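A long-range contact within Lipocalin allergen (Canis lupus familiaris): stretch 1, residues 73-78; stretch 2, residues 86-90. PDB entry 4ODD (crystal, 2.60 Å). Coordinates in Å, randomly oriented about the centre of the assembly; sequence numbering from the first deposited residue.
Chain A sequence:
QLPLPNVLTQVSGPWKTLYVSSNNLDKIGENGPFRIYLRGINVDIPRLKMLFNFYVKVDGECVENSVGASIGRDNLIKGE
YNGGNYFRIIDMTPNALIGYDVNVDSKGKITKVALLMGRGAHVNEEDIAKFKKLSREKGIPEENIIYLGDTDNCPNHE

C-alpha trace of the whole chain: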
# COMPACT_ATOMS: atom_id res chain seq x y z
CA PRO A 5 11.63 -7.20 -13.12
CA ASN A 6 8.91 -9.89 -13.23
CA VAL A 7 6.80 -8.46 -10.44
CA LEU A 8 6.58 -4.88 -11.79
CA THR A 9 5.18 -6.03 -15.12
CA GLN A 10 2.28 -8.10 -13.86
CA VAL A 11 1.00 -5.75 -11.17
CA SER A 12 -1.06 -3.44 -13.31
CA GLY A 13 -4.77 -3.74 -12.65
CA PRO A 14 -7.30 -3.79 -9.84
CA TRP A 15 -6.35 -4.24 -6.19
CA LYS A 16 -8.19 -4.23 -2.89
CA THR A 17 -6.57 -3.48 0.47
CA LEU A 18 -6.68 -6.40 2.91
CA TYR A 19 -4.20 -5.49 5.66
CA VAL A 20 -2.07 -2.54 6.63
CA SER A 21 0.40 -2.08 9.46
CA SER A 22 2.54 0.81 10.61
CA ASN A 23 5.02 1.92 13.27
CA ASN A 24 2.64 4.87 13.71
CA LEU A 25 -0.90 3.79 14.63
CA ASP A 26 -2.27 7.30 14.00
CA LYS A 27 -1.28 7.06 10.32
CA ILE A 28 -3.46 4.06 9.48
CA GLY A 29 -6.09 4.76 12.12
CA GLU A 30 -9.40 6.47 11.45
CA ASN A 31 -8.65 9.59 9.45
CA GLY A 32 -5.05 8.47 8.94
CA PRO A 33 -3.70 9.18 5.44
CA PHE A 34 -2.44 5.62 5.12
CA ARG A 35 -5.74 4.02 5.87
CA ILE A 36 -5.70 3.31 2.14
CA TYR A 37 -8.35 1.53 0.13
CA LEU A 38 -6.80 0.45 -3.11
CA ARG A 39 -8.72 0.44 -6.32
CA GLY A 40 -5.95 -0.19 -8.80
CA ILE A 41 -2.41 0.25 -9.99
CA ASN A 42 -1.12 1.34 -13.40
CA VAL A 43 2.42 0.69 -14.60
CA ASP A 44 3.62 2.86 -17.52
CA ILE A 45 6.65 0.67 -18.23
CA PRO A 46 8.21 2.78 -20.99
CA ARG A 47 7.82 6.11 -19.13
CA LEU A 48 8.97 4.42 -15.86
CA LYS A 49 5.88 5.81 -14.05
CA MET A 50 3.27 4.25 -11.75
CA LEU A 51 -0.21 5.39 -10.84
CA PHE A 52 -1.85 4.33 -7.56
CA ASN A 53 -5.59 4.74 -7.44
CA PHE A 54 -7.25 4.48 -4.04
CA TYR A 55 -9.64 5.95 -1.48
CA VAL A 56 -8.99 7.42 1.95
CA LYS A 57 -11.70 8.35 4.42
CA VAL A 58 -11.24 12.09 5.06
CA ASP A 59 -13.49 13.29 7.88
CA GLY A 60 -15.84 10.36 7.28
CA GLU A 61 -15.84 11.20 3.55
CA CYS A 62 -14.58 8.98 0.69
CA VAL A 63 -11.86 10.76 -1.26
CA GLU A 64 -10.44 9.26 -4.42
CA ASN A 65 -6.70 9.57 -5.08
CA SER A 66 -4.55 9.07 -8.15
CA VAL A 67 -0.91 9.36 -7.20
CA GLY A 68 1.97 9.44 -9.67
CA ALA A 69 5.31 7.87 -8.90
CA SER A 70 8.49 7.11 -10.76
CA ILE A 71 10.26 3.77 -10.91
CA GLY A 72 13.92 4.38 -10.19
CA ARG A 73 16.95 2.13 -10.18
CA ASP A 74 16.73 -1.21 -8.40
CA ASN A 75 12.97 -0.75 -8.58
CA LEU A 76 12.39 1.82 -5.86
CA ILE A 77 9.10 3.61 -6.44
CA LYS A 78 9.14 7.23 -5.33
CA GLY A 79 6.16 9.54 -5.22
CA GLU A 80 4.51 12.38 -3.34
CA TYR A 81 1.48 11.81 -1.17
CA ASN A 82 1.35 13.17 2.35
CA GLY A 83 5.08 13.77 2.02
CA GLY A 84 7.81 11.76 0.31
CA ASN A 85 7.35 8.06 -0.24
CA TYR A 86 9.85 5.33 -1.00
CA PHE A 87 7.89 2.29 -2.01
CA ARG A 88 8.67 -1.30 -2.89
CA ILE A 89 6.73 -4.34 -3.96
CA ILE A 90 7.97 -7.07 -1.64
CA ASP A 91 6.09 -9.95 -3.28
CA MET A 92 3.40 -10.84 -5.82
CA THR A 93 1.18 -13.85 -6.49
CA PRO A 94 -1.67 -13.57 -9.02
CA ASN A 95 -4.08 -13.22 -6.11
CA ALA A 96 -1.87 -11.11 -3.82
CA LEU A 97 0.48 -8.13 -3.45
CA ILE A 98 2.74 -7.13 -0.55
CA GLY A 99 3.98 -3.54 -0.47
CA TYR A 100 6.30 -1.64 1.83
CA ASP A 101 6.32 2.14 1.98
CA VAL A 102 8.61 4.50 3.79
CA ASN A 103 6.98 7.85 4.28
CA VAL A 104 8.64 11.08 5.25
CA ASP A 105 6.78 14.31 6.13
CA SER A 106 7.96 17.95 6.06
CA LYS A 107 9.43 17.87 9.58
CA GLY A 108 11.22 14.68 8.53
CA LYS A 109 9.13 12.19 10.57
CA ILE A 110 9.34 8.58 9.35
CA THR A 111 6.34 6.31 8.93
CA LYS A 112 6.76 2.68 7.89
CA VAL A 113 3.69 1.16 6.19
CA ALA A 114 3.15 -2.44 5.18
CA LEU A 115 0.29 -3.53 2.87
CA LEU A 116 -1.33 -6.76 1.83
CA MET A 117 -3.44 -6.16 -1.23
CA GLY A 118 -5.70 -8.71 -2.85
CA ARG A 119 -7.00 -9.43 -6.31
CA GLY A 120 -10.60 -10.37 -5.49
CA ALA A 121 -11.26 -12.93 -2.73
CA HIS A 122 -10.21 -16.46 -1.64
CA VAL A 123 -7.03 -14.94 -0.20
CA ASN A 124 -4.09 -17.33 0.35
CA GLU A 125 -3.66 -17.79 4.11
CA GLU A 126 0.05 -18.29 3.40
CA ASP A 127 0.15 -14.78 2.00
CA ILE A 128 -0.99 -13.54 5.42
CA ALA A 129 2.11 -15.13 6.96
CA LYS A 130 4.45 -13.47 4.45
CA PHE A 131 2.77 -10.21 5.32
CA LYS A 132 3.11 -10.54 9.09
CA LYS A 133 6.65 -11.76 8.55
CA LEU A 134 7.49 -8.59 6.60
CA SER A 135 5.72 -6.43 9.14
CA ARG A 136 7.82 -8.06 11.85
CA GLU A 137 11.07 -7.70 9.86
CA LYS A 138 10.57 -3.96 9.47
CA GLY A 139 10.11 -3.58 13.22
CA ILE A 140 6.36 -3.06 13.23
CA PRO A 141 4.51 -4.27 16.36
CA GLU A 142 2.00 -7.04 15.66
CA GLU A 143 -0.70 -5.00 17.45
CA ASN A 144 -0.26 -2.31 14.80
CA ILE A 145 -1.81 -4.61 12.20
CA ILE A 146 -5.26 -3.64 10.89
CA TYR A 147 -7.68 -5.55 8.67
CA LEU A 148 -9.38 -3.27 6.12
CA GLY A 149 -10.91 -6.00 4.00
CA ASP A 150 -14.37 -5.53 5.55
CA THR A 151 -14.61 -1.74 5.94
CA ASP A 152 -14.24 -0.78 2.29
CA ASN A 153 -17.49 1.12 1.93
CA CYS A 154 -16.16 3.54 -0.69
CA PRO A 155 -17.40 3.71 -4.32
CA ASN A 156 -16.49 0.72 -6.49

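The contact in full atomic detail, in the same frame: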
# COMPACT_ATOMS: atom_id res chain seq x y z
N ARG A 73 16.03 3.25 -10.06
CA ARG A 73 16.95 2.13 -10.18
C ARG A 73 16.74 1.14 -9.05
O ARG A 73 16.39 1.52 -7.92
CB ARG A 73 18.40 2.62 -10.21
CG ARG A 73 18.87 3.31 -8.92
CD ARG A 73 20.35 3.68 -8.98
NE ARG A 73 21.23 2.51 -8.92
CZ ARG A 73 21.57 1.89 -7.79
NH1 ARG A 73 21.11 2.33 -6.62
NH2 ARG A 73 22.38 0.84 -7.82
N ASP A 74 16.95 -0.13 -9.36
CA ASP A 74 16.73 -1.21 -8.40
C ASP A 74 15.29 -1.20 -7.92
O ASP A 74 14.98 -1.69 -6.83
CB ASP A 74 17.71 -1.12 -7.23
CG ASP A 74 19.16 -1.17 -7.68
OD1 ASP A 74 19.44 -1.80 -8.72
OD2 ASP A 74 20.01 -0.58 -6.99
N ASN A 75 14.41 -0.61 -8.74
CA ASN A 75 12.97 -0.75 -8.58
C ASN A 75 12.37 -0.05 -7.36
O ASN A 75 11.39 -0.53 -6.78
CB ASN A 75 12.60 -2.23 -8.53
CG ASN A 75 13.17 -3.00 -9.69
OD1 ASN A 75 14.33 -2.81 -10.08
ND2 ASN A 75 12.36 -3.89 -10.25
N LEU A 76 12.94 1.07 -6.97
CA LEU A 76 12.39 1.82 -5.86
C LEU A 76 11.38 2.81 -6.42
O LEU A 76 11.72 3.63 -7.28
CB LEU A 76 13.47 2.55 -5.09
CG LEU A 76 12.96 3.39 -3.92
CD1 LEU A 76 12.23 2.55 -2.82
CD2 LEU A 76 14.11 4.17 -3.32
N ILE A 77 10.14 2.73 -5.94
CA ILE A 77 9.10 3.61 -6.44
C ILE A 77 8.98 4.80 -5.51
O ILE A 77 8.82 4.64 -4.30
CB ILE A 77 7.75 2.92 -6.58
CG1 ILE A 77 7.84 1.76 -7.57
CG2 ILE A 77 6.73 3.89 -7.11
CD1 ILE A 77 7.63 0.39 -6.93
N LYS A 78 9.06 5.99 -6.09
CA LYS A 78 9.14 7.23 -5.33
C LYS A 78 8.01 8.13 -5.80
O LYS A 78 7.80 8.32 -7.00
CB LYS A 78 10.52 7.89 -5.57
CG LYS A 78 10.77 9.26 -4.88
CD LYS A 78 12.18 9.80 -5.18
CE LYS A 78 12.63 10.93 -4.21
NZ LYS A 78 14.13 11.06 -4.13
N TYR A 86 8.92 6.25 -0.38
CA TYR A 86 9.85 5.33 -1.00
C TYR A 86 9.23 3.95 -0.86
O TYR A 86 9.14 3.38 0.24
CB TYR A 86 11.22 5.44 -0.35
CG TYR A 86 11.78 6.86 -0.44
CD1 TYR A 86 12.78 7.19 -1.35
CD2 TYR A 86 11.25 7.88 0.36
CE1 TYR A 86 13.26 8.49 -1.45
CE2 TYR A 86 11.72 9.18 0.26
CZ TYR A 86 12.72 9.48 -0.64
OH TYR A 86 13.17 10.77 -0.72
N PHE A 87 8.77 3.44 -2.00
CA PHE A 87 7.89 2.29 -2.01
C PHE A 87 8.51 1.11 -2.74
O PHE A 87 9.26 1.28 -3.72
CB PHE A 87 6.56 2.68 -2.65
CG PHE A 87 5.54 1.59 -2.65
CD1 PHE A 87 5.21 0.94 -3.83
CD2 PHE A 87 4.92 1.21 -1.48
CE1 PHE A 87 4.27 -0.08 -3.83
CE2 PHE A 87 3.98 0.19 -1.47
CZ PHE A 87 3.65 -0.46 -2.65
N ARG A 88 8.17 -0.09 -2.28
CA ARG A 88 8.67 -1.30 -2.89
C ARG A 88 7.61 -2.38 -2.87
O ARG A 88 6.90 -2.52 -1.89
CB ARG A 88 9.93 -1.80 -2.16
CG ARG A 88 11.19 -0.96 -2.41
CD ARG A 88 12.45 -1.70 -1.93
NE ARG A 88 13.65 -0.86 -1.91
CZ ARG A 88 14.34 -0.47 -2.98
NH1 ARG A 88 13.95 -0.81 -4.20
NH2 ARG A 88 15.42 0.29 -2.84
N ILE A 89 7.50 -3.12 -3.96
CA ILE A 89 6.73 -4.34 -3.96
C ILE A 89 7.62 -5.41 -3.36
O ILE A 89 8.70 -5.68 -3.87
CB ILE A 89 6.36 -4.75 -5.37
CG1 ILE A 89 5.75 -3.57 -6.12
CG2 ILE A 89 5.41 -5.94 -5.36
CD1 ILE A 89 4.59 -2.97 -5.40
N ILE A 90 7.18 -6.02 -2.27
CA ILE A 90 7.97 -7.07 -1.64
C ILE A 90 7.71 -8.42 -2.32
O ILE A 90 8.60 -9.27 -2.39
CB ILE A 90 7.63 -7.20 -0.14
CG1 ILE A 90 7.89 -5.88 0.60
CG2 ILE A 90 8.42 -8.33 0.48
CD1 ILE A 90 9.28 -5.35 0.38

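Residues 73-78 and 86-90 meet as a short antiparallel β pairing, fastened by two backbone hydrogen bonds at one residue pair and extended by side-chain packing and an arginine that reaches the backbone of Asp74. Ile77 and Phe87 form the hydrogen-bonded pair, their CA atoms 4.8 Å apart: Ile77 N donates to Phe87 O at 2.8 Å, and Phe87 N donates to Ile77 O at 2.6 Å, both close to straight. The same carbonyl also receives a CA-H...O contact, with Tyr86 CA 3.5 Å from Ile77 O. Lys78 and Tyr86 follow as the non-hydrogen-bonded pair. Side chains alternate accordingly. On the face carrying Ile77 and Phe87, Ile77 CD1 lies 4.0 Å from Phe87 CD1 and 4.5 Å from Ile89 CG1, a loose apolar cluster. On the face of Lys78 and Tyr86, the all-t lysine chain extends along the tyrosine, bringing Lys78 CE to 3.5 Å from Tyr86 OH. Leu76 CD2 meets the edge of the Tyr86 ring, 3.8 Å from Tyr86 CD1. Beyond the paired residues, the CA-to-CB bond of Arg88 points sideways, but its extended chain (chi2 and chi3 both t) brings the guanidinium closer to the first stretch: Arg88 NH1 donates a weak hydrogen bond to Asp74 O (3.0 Å, 128°), while Leu76 CB covers one guanidinium face, 3.5 Å from Arg88 NH1.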